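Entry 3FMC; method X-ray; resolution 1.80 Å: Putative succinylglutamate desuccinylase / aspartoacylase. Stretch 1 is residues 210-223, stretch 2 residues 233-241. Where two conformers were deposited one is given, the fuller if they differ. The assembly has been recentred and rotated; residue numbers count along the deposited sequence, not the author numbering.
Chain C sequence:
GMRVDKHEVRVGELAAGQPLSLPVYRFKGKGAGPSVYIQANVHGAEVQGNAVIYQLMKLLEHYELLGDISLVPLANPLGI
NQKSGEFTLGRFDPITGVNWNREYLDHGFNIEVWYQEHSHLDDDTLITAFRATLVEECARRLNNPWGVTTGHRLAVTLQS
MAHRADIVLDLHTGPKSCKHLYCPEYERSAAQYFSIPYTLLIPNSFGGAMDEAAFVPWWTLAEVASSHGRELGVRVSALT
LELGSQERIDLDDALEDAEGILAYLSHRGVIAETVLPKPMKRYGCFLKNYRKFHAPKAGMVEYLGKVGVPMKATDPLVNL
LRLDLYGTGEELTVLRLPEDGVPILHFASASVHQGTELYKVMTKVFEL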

# COMPACT_ATOMS: atom_id res chain seq x y z
N MSE C 210 21.85 12.17 -3.48
CA MSE C 210 22.20 13.40 -4.24
C MSE C 210 23.51 14.04 -3.80
O MSE C 210 24.32 14.43 -4.64
CB MSE C 210 21.10 14.44 -4.08
CG MSE C 210 21.52 15.87 -4.60
SE MSE C 210 22.08 15.95 -6.43
CE MSE C 210 20.40 16.64 -7.10
N ASP C 211 23.68 14.25 -2.49
CA ASP C 211 24.91 14.93 -2.00
C ASP C 211 26.15 14.21 -2.45
O ASP C 211 27.02 14.81 -3.06
CB ASP C 211 24.89 15.21 -0.49
CG ASP C 211 24.66 13.99 0.42
OD1 ASP C 211 24.51 12.82 -0.04
OD2 ASP C 211 24.58 14.24 1.65
N GLU C 212 26.19 12.91 -2.24
CA GLU C 212 27.31 12.09 -2.71
C GLU C 212 27.49 12.17 -4.22
O GLU C 212 28.59 12.31 -4.74
CB GLU C 212 27.06 10.65 -2.32
CG GLU C 212 26.94 10.43 -0.81
CD GLU C 212 26.08 9.22 -0.46
OE1 GLU C 212 25.51 8.55 -1.37
OE2 GLU C 212 25.94 8.97 0.74
N ALA C 213 26.39 12.09 -4.95
CA ALA C 213 26.45 12.13 -6.40
C ALA C 213 27.07 13.46 -6.84
O ALA C 213 27.80 13.51 -7.82
CB ALA C 213 25.04 11.97 -6.98
N ALA C 214 26.75 14.52 -6.11
CA ALA C 214 27.28 15.85 -6.40
C ALA C 214 28.75 16.00 -6.00
O ALA C 214 29.52 16.62 -6.75
CB ALA C 214 26.47 16.91 -5.73
N PHE C 215 29.15 15.49 -4.84
CA PHE C 215 30.52 15.77 -4.39
C PHE C 215 31.54 14.69 -4.67
O PHE C 215 32.74 15.00 -4.78
CB PHE C 215 30.57 16.20 -2.89
CG PHE C 215 30.24 15.09 -1.90
CD1 PHE C 215 31.05 13.99 -1.75
CD2 PHE C 215 29.18 15.24 -1.02
CE1 PHE C 215 30.75 13.01 -0.81
CE2 PHE C 215 28.89 14.28 -0.07
CZ PHE C 215 29.66 13.15 0.02
N VAL C 216 31.13 13.43 -4.78
CA VAL C 216 32.15 12.40 -4.97
C VAL C 216 33.05 12.66 -6.19
O VAL C 216 34.29 12.47 -6.08
CB VAL C 216 31.58 10.94 -4.94
CG1 VAL C 216 32.60 9.93 -5.42
CG2 VAL C 216 31.11 10.58 -3.54
N PRO C 217 32.48 13.04 -7.35
CA PRO C 217 33.45 13.19 -8.46
C PRO C 217 34.51 14.25 -8.18
O PRO C 217 35.70 14.07 -8.50
CB PRO C 217 32.58 13.62 -9.66
CG PRO C 217 31.17 13.24 -9.30
CD PRO C 217 31.09 13.31 -7.80
N TRP C 218 34.06 15.35 -7.60
CA TRP C 218 34.97 16.48 -7.28
C TRP C 218 35.98 16.21 -6.18
O TRP C 218 37.13 16.74 -6.24
CB TRP C 218 34.19 17.72 -6.97
CG TRP C 218 33.32 18.18 -8.08
CD1 TRP C 218 32.00 17.95 -8.23
CD2 TRP C 218 33.71 19.01 -9.20
NE1 TRP C 218 31.54 18.56 -9.38
CE2 TRP C 218 32.56 19.22 -9.99
CE3 TRP C 218 34.93 19.59 -9.60
CZ2 TRP C 218 32.58 20.00 -11.16
CZ3 TRP C 218 34.95 20.34 -10.79
CH2 TRP C 218 33.78 20.55 -11.54
N TRP C 219 35.56 15.44 -5.17
CA TRP C 219 36.42 15.11 -4.03
C TRP C 219 37.48 14.15 -4.54
O TRP C 219 38.66 14.28 -4.22
CB TRP C 219 35.61 14.42 -2.94
CG TRP C 219 36.22 14.41 -1.56
CD1 TRP C 219 37.54 14.65 -1.22
CD2 TRP C 219 35.54 14.12 -0.34
NE1 TRP C 219 37.70 14.52 0.13
CE2 TRP C 219 36.49 14.20 0.70
CE3 TRP C 219 34.21 13.80 -0.02
CZ2 TRP C 219 36.15 13.99 2.04
CZ3 TRP C 219 33.88 13.58 1.31
CH2 TRP C 219 34.86 13.67 2.32
N THR C 220 37.05 13.15 -5.32
CA THR C 220 37.97 12.20 -5.91
C THR C 220 38.99 12.90 -6.84
O THR C 220 40.16 12.54 -6.84
CB THR C 220 37.20 11.12 -6.68
OG1 THR C 220 36.35 10.42 -5.74
CG2 THR C 220 38.15 10.15 -7.33
N LEU C 221 38.53 13.86 -7.63
CA LEU C 221 39.39 14.63 -8.52
C LEU C 221 40.44 15.41 -7.70
O LEU C 221 41.59 15.46 -8.09
CB LEU C 221 38.58 15.65 -9.34
CG LEU C 221 39.36 16.58 -10.28
CD1 LEU C 221 39.96 15.74 -11.41
CD2 LEU C 221 38.48 17.68 -10.83
N ALA C 222 40.01 16.00 -6.58
CA ALA C 222 40.91 16.78 -5.71
C ALA C 222 41.97 15.84 -5.14
O ALA C 222 43.16 16.21 -5.05
CB ALA C 222 40.11 17.45 -4.59
N GLU C 223 41.54 14.63 -4.79
CA GLU C 223 42.45 13.58 -4.25
C GLU C 223 43.49 13.19 -5.28
O GLU C 223 44.68 13.08 -4.97
CB GLU C 223 41.65 12.31 -3.84
CG GLU C 223 40.79 12.49 -2.60
CD GLU C 223 39.93 11.26 -2.27
OE1 GLU C 223 39.82 10.32 -3.11
OE2 GLU C 223 39.34 11.26 -1.16
N GLY C 233 41.51 21.65 -4.81
CA GLY C 233 40.47 21.84 -3.82
C GLY C 233 39.24 21.07 -4.32
O GLY C 233 39.18 20.70 -5.47
N VAL C 234 38.26 20.83 -3.43
CA VAL C 234 36.99 20.18 -3.78
C VAL C 234 36.14 21.36 -4.23
O VAL C 234 35.76 22.17 -3.41
CB VAL C 234 36.40 19.42 -2.61
CG1 VAL C 234 35.16 18.57 -3.07
CG2 VAL C 234 37.49 18.51 -2.02
N ARG C 235 35.86 21.44 -5.53
CA ARG C 235 35.23 22.63 -6.10
C ARG C 235 33.70 22.65 -6.06
O ARG C 235 33.08 23.47 -6.73
CB ARG C 235 35.74 22.86 -7.53
CG ARG C 235 37.25 23.06 -7.61
CD ARG C 235 37.69 24.47 -7.27
NE ARG C 235 39.14 24.60 -7.45
CZ ARG C 235 39.79 25.73 -7.75
NH1 ARG C 235 39.14 26.87 -7.96
NH2 ARG C 235 41.12 25.70 -7.88
N VAL C 236 33.11 21.77 -5.26
CA VAL C 236 31.66 21.80 -5.04
C VAL C 236 31.34 21.49 -3.59
O VAL C 236 31.97 20.62 -3.00
CB VAL C 236 30.89 20.82 -5.99
CG1 VAL C 236 29.58 20.27 -5.33
CG2 VAL C 236 30.64 21.51 -7.38
N SER C 237 30.36 22.20 -3.04
CA SER C 237 29.87 21.98 -1.70
C SER C 237 28.52 21.28 -1.91
O SER C 237 27.75 21.69 -2.74
CB SER C 237 29.70 23.30 -0.96
OG SER C 237 30.97 23.89 -0.78
N ALA C 238 28.24 20.23 -1.14
CA ALA C 238 26.96 19.49 -1.24
C ALA C 238 26.62 19.02 0.16
O ALA C 238 27.35 18.19 0.76
CB ALA C 238 27.04 18.34 -2.21
N LEU C 239 25.53 19.58 0.66
CA LEU C 239 25.07 19.35 2.04
C LEU C 239 23.61 18.91 2.01
O LEU C 239 22.84 19.35 1.14
CB LEU C 239 25.17 20.68 2.78
CG LEU C 239 26.61 21.24 2.75
CD1 LEU C 239 26.58 22.70 2.50
CD2 LEU C 239 27.31 20.87 4.03
N THR C 240 23.22 18.08 2.98
CA THR C 240 21.84 17.61 3.08
C THR C 240 21.30 18.05 4.42
O THR C 240 21.84 17.69 5.44
CB THR C 240 21.77 16.07 2.89
OG1 THR C 240 22.39 15.72 1.64
CG2 THR C 240 20.34 15.55 2.94
N LEU C 241 20.26 18.85 4.38
CA LEU C 241 19.64 19.37 5.57
C LEU C 241 18.38 18.57 5.87
O LEU C 241 17.52 18.45 5.02
CB LEU C 241 19.31 20.86 5.36
CG LEU C 241 20.48 21.91 5.26
CD1 LEU C 241 21.43 21.76 4.14
CD2 LEU C 241 19.83 23.35 5.34
O HOH W 1 21.26 14.29 -0.37
O HOH W 2 26.75 16.00 2.45
O HOH W 3 37.39 19.36 -7.17
O HOH W 4 43.62 18.90 -4.93

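The helix of residues 210-223 lies along a segment that begins as loop at G233 and becomes a strand at S237. Helix and strand run nearly antiparallel, at 165°, and their axes approach to 7.4 Å. The register follows: by CA distance, D211 lies nearest A238 (5.1 Å between CA atoms), W219 nearest V234 (5.1 Å) and A222 nearest G233 (5.4 Å).

Of the strand residues, A238 has the most surface covered by the helix. Its methyl is a small bump set among D211, A214 and F215: A238 CB lies 3.6 Å from D211 O, 3.8 Å from A214 CB and 4.0 Å from F215 CD2. The two alanine methyls meet, and the phenylalanine ring adds bulk beside them. Strand alternation sets which residues take part, for A238 and T240 point toward the helix, whereas S237 and L239 point away.

At the first turn of the helix the contact becomes polar. T240 OG1 donates a short hydrogen bond to D211 OD2, 2.6 Å long, giving the buried carboxylate a partner across the interface. The other oxygen, D211 OD1, accepts from E212 N at 2.8 Å, so the p rotamer of D211 serves both its own helix and the strand. Water 1 joins the same two residues, accepting from D211 N at 3.2 Å and donating to T240 OG1 at 2.7 Å.

Further along the helix, W218 supplies the broadest surface. V236 lays CG2 over one face of its indole, with V236 CG2 3.9 Å from the centroid of the W218 five-membered ring and 19° off the normal, a CH-pi contact in which a compact branched side chain rests on a flat aromatic plate. R235 CB approaches W218 CE3 at 4.0 Å, but the end of the arginine leads away, so its aliphatic base packs here while its charge does not.

V234 fills the next hollow, among W218, W219 and A222. V234 CG1 lies 4.1 Å from W218 CB, and V234 CG2 lies 3.9 Å from W219 CD1 and 3.8 Å from A222 CB, so the branched valine reaches all three. The small A222 also meets the loop backbone, with A222 CB 3.5 Å from G233 O. Glycine suits position 233 because, at phi 89° and psi 164°, a CB would jam against the preceding carbonyl oxygen. Water 3 links the backbones here, donating to W218 O and to G233 O, each at 2.8 Å, and accepting from R235 N at 3.1 Å.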